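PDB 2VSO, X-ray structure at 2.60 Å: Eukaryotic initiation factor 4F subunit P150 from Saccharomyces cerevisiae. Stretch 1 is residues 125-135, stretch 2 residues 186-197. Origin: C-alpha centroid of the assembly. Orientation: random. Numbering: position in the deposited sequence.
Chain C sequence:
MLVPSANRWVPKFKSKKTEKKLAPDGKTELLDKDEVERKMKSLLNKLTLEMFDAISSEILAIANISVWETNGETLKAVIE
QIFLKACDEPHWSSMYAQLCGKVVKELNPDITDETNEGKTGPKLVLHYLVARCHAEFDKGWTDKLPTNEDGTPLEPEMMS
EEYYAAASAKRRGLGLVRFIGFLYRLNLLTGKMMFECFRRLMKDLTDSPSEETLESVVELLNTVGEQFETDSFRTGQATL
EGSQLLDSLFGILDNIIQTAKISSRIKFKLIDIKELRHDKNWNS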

# COMPACT_ATOMS: atom_id res chain seq x y z
N VAL C 125 12.39 14.97 -28.91
CA VAL C 125 12.14 14.43 -27.59
C VAL C 125 12.06 12.91 -27.63
O VAL C 125 12.50 12.23 -26.71
CB VAL C 125 10.84 14.96 -27.02
CG1 VAL C 125 10.64 14.49 -25.57
CG2 VAL C 125 10.79 16.45 -27.13
N LEU C 126 11.47 12.38 -28.71
CA LEU C 126 11.33 10.94 -28.88
C LEU C 126 12.70 10.30 -28.89
O LEU C 126 12.92 9.27 -28.23
CB LEU C 126 10.60 10.63 -30.18
CG LEU C 126 9.09 10.79 -30.12
CD1 LEU C 126 8.49 10.84 -31.51
CD2 LEU C 126 8.48 9.67 -29.27
N HIS C 127 13.62 10.90 -29.63
CA HIS C 127 14.99 10.43 -29.66
C HIS C 127 15.67 10.57 -28.30
O HIS C 127 16.45 9.72 -27.90
CB HIS C 127 15.81 11.13 -30.72
CG HIS C 127 17.28 10.83 -30.60
ND1 HIS C 127 18.15 11.67 -29.95
CD2 HIS C 127 18.00 9.75 -31.00
CE1 HIS C 127 19.36 11.13 -29.96
NE2 HIS C 127 19.29 9.98 -30.60
N TYR C 128 15.37 11.66 -27.59
CA TYR C 128 15.85 11.84 -26.23
C TYR C 128 15.40 10.69 -25.29
O TYR C 128 16.21 10.15 -24.52
CB TYR C 128 15.39 13.18 -25.67
CG TYR C 128 16.26 14.34 -26.03
CD1 TYR C 128 16.82 14.46 -27.30
CD2 TYR C 128 16.52 15.34 -25.11
CE1 TYR C 128 17.63 15.53 -27.63
CE2 TYR C 128 17.32 16.43 -25.43
CZ TYR C 128 17.87 16.52 -26.70
OH TYR C 128 18.67 17.59 -27.02
N LEU C 129 14.12 10.33 -25.35
CA LEU C 129 13.60 9.24 -24.52
C LEU C 129 14.39 7.94 -24.74
O LEU C 129 14.87 7.32 -23.79
CB LEU C 129 12.11 8.99 -24.79
CG LEU C 129 11.14 10.13 -24.47
CD1 LEU C 129 9.72 9.71 -24.80
CD2 LEU C 129 11.26 10.56 -23.03
N VAL C 130 14.51 7.53 -25.99
CA VAL C 130 15.27 6.32 -26.31
C VAL C 130 16.70 6.39 -25.77
O VAL C 130 17.13 5.50 -25.05
CB VAL C 130 15.32 6.05 -27.83
CG1 VAL C 130 15.62 4.59 -28.09
CG2 VAL C 130 14.01 6.46 -28.49
N ALA C 131 17.41 7.45 -26.13
CA ALA C 131 18.82 7.62 -25.74
C ALA C 131 18.99 7.50 -24.24
O ALA C 131 19.99 6.97 -23.76
CB ALA C 131 19.37 8.99 -26.23
N ARG C 132 18.00 7.99 -23.50
CA ARG C 132 18.04 7.92 -22.05
C ARG C 132 17.67 6.55 -21.47
O ARG C 132 18.09 6.24 -20.36
CB ARG C 132 17.18 9.04 -21.44
CG ARG C 132 17.04 8.96 -19.95
CD ARG C 132 18.38 9.04 -19.28
NE ARG C 132 19.05 10.29 -19.57
CZ ARG C 132 20.34 10.50 -19.31
NH1 ARG C 132 21.07 9.54 -18.77
NH2 ARG C 132 20.90 11.67 -19.61
N CYS C 133 16.91 5.72 -22.20
CA CYS C 133 16.62 4.38 -21.65
C CYS C 133 17.87 3.56 -21.82
O CYS C 133 18.26 2.82 -20.93
CB CYS C 133 15.45 3.64 -22.34
SG CYS C 133 13.89 4.52 -22.45
N HIS C 134 18.49 3.71 -22.99
CA HIS C 134 19.74 3.04 -23.31
C HIS C 134 20.81 3.37 -22.29
O HIS C 134 21.51 2.49 -21.81
CB HIS C 134 20.22 3.47 -24.69
CG HIS C 134 19.59 2.73 -25.82
ND1 HIS C 134 19.58 1.35 -25.89
CD2 HIS C 134 18.96 3.16 -26.93
CE1 HIS C 134 18.97 0.97 -27.00
NE2 HIS C 134 18.58 2.05 -27.65
N ALA C 135 20.91 4.64 -21.94
CA ALA C 135 21.86 5.04 -20.92
C ALA C 135 21.55 4.35 -19.59
O ALA C 135 22.40 3.66 -19.02
CB ALA C 135 21.87 6.55 -20.75
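Stretch 2 (186-197) LNLLTGKMMFEC

Stretch 1 is helical throughout, its i to i+4 ladder running from Leu129 N to Val125 O (2.8 Å) through Ala135 N to Ala131 O (3.1 Å). Stretch 2 enters as a loop and becomes helical near Gly191. Asn187 has positive phi and psi (62/38°), whereas Leu189 is extended (-148/153°). The two helix axes run nearly parallel, crossing at 15° with a closest approach of 11.2 Å. The backbones come closer at the loop: Leu126 CA lies 6.2 Å from Leu188 CA, and Val130 CA 6.5 Å from Leu189 CA.

No hydrogen bond joins the stretches; the 495 Å² they bury rests largely on apolar packing. Leu126, Leu129, Leu188 and Leu189 all adopt the m,t rotamer. In Leu126 this carries the end of a sideways-pointing side chain inward, so that CD2 reaches Leu188 O at 3.8 Å. Leu129 points toward stretch 2 and places CD1 3.7 Å from Leu188 CB. The Leu189 side chain also starts sideways and ends nearer: CD1 and CD2 both lie 3.9 Å from Cys133 SG, and CD2 is also 3.9 Å from Val130 CG2.

Further along, Met193 points toward stretch 1, and its t,p,p conformation folds the chain so that CE lies over a face of the His134 ring, 3.1 Å from the ring centroid and 7° off the normal, a CH-pi contact. Met193 SD is 4.0 Å from the same centroid, also over the face. Met193 CE additionally lies 3.5 Å from Cys133 CB and 3.6 Å from Val130 CG1. High B factors for Met193 and Lys192 counsel caution about these details. The ring edge meets Glu196, whose OE2 is 3.3 Å from His134 CE1, and Lys192, whose CE is 3.9 Å from His134 NE2.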

# COMPACT_ATOMS: atom_id res chain seq x y z
N LEU C 186 2.39 4.02 -24.87
CA LEU C 186 1.93 5.28 -25.44
C LEU C 186 2.63 5.57 -26.77
O LEU C 186 2.49 6.65 -27.32
CB LEU C 186 2.21 6.44 -24.49
CG LEU C 186 1.65 6.42 -23.07
CD1 LEU C 186 2.32 7.51 -22.27
CD2 LEU C 186 0.16 6.61 -23.05
N ASN C 187 3.39 4.60 -27.27
CA ASN C 187 4.12 4.75 -28.52
C ASN C 187 5.16 5.87 -28.45
O ASN C 187 5.37 6.63 -29.41
CB ASN C 187 3.16 4.95 -29.70
CG ASN C 187 2.13 3.83 -29.81
OD1 ASN C 187 2.49 2.66 -29.90
ND2 ASN C 187 0.85 4.20 -29.79
N LEU C 188 5.80 5.98 -27.29
CA LEU C 188 6.92 6.89 -27.09
C LEU C 188 8.26 6.14 -27.19
O LEU C 188 9.33 6.71 -26.97
CB LEU C 188 6.81 7.59 -25.74
CG LEU C 188 5.52 8.35 -25.44
CD1 LEU C 188 5.63 9.13 -24.12
CD2 LEU C 188 5.20 9.28 -26.57
N LEU C 189 8.18 4.86 -27.53
CA LEU C 189 9.35 4.03 -27.77
C LEU C 189 9.02 2.98 -28.82
O LEU C 189 7.86 2.57 -28.96
CB LEU C 189 9.83 3.32 -26.50
CG LEU C 189 10.49 4.07 -25.35
CD1 LEU C 189 10.69 3.15 -24.15
CD2 LEU C 189 11.82 4.64 -25.77
N THR C 190 10.03 2.54 -29.56
CA THR C 190 9.87 1.52 -30.57
C THR C 190 10.07 0.15 -29.93
O THR C 190 10.48 0.05 -28.78
CB THR C 190 10.87 1.69 -31.74
OG1 THR C 190 12.21 1.45 -31.28
CG2 THR C 190 10.78 3.09 -32.32
N GLY C 191 9.79 -0.90 -30.70
CA GLY C 191 9.94 -2.26 -30.22
C GLY C 191 11.37 -2.64 -29.90
O GLY C 191 11.61 -3.49 -29.05
N LYS C 192 12.34 -2.01 -30.57
CA LYS C 192 13.74 -2.40 -30.42
C LYS C 192 14.17 -2.32 -28.96
O LYS C 192 14.99 -3.12 -28.51
CB LYS C 192 14.66 -1.56 -31.31
CG LYS C 192 15.15 -0.25 -30.70
CD LYS C 192 16.27 0.37 -31.54
CE LYS C 192 16.69 1.74 -31.01
NZ LYS C 192 17.81 2.33 -31.80
N MET C 193 13.61 -1.37 -28.22
CA MET C 193 13.96 -1.22 -26.81
C MET C 193 13.15 -2.18 -25.93
O MET C 193 13.58 -2.55 -24.83
CB MET C 193 13.77 0.23 -26.36
CG MET C 193 14.18 0.49 -24.92
SD MET C 193 15.96 0.64 -24.63
CE MET C 193 16.27 2.21 -25.43
N MET C 194 11.97 -2.58 -26.42
CA MET C 194 11.14 -3.56 -25.74
C MET C 194 11.73 -4.97 -25.93
O MET C 194 11.55 -5.85 -25.08
CB MET C 194 9.72 -3.49 -26.29
CG MET C 194 8.66 -4.08 -25.39
SD MET C 194 8.40 -3.16 -23.87
CE MET C 194 9.50 -4.05 -22.78
N PHE C 195 12.44 -5.19 -27.04
CA PHE C 195 13.10 -6.47 -27.27
C PHE C 195 14.27 -6.57 -26.32
O PHE C 195 14.57 -7.64 -25.79
CB PHE C 195 13.61 -6.59 -28.71
CG PHE C 195 12.58 -7.08 -29.69
CD1 PHE C 195 11.65 -6.21 -30.23
CD2 PHE C 195 12.55 -8.41 -30.08
CE1 PHE C 195 10.70 -6.65 -31.13
CE2 PHE C 195 11.59 -8.86 -30.99
CZ PHE C 195 10.67 -7.98 -31.51
N GLU C 196 14.95 -5.45 -26.11
CA GLU C 196 16.17 -5.46 -25.33
C GLU C 196 15.76 -5.68 -23.90
O GLU C 196 16.47 -6.31 -23.13
CB GLU C 196 16.91 -4.14 -25.51
CG GLU C 196 18.42 -4.22 -25.32
CD GLU C 196 19.08 -2.87 -25.52
OE1 GLU C 196 19.81 -2.41 -24.62
OE2 GLU C 196 18.84 -2.26 -26.58
N CYS C 197 14.57 -5.19 -23.57
CA CYS C 197 13.99 -5.34 -22.24
C CYS C 197 13.62 -6.78 -21.91
O CYS C 197 14.11 -7.35 -20.93
CB CYS C 197 12.76 -4.46 -22.12
SG CYS C 197 12.58 -3.76 -20.53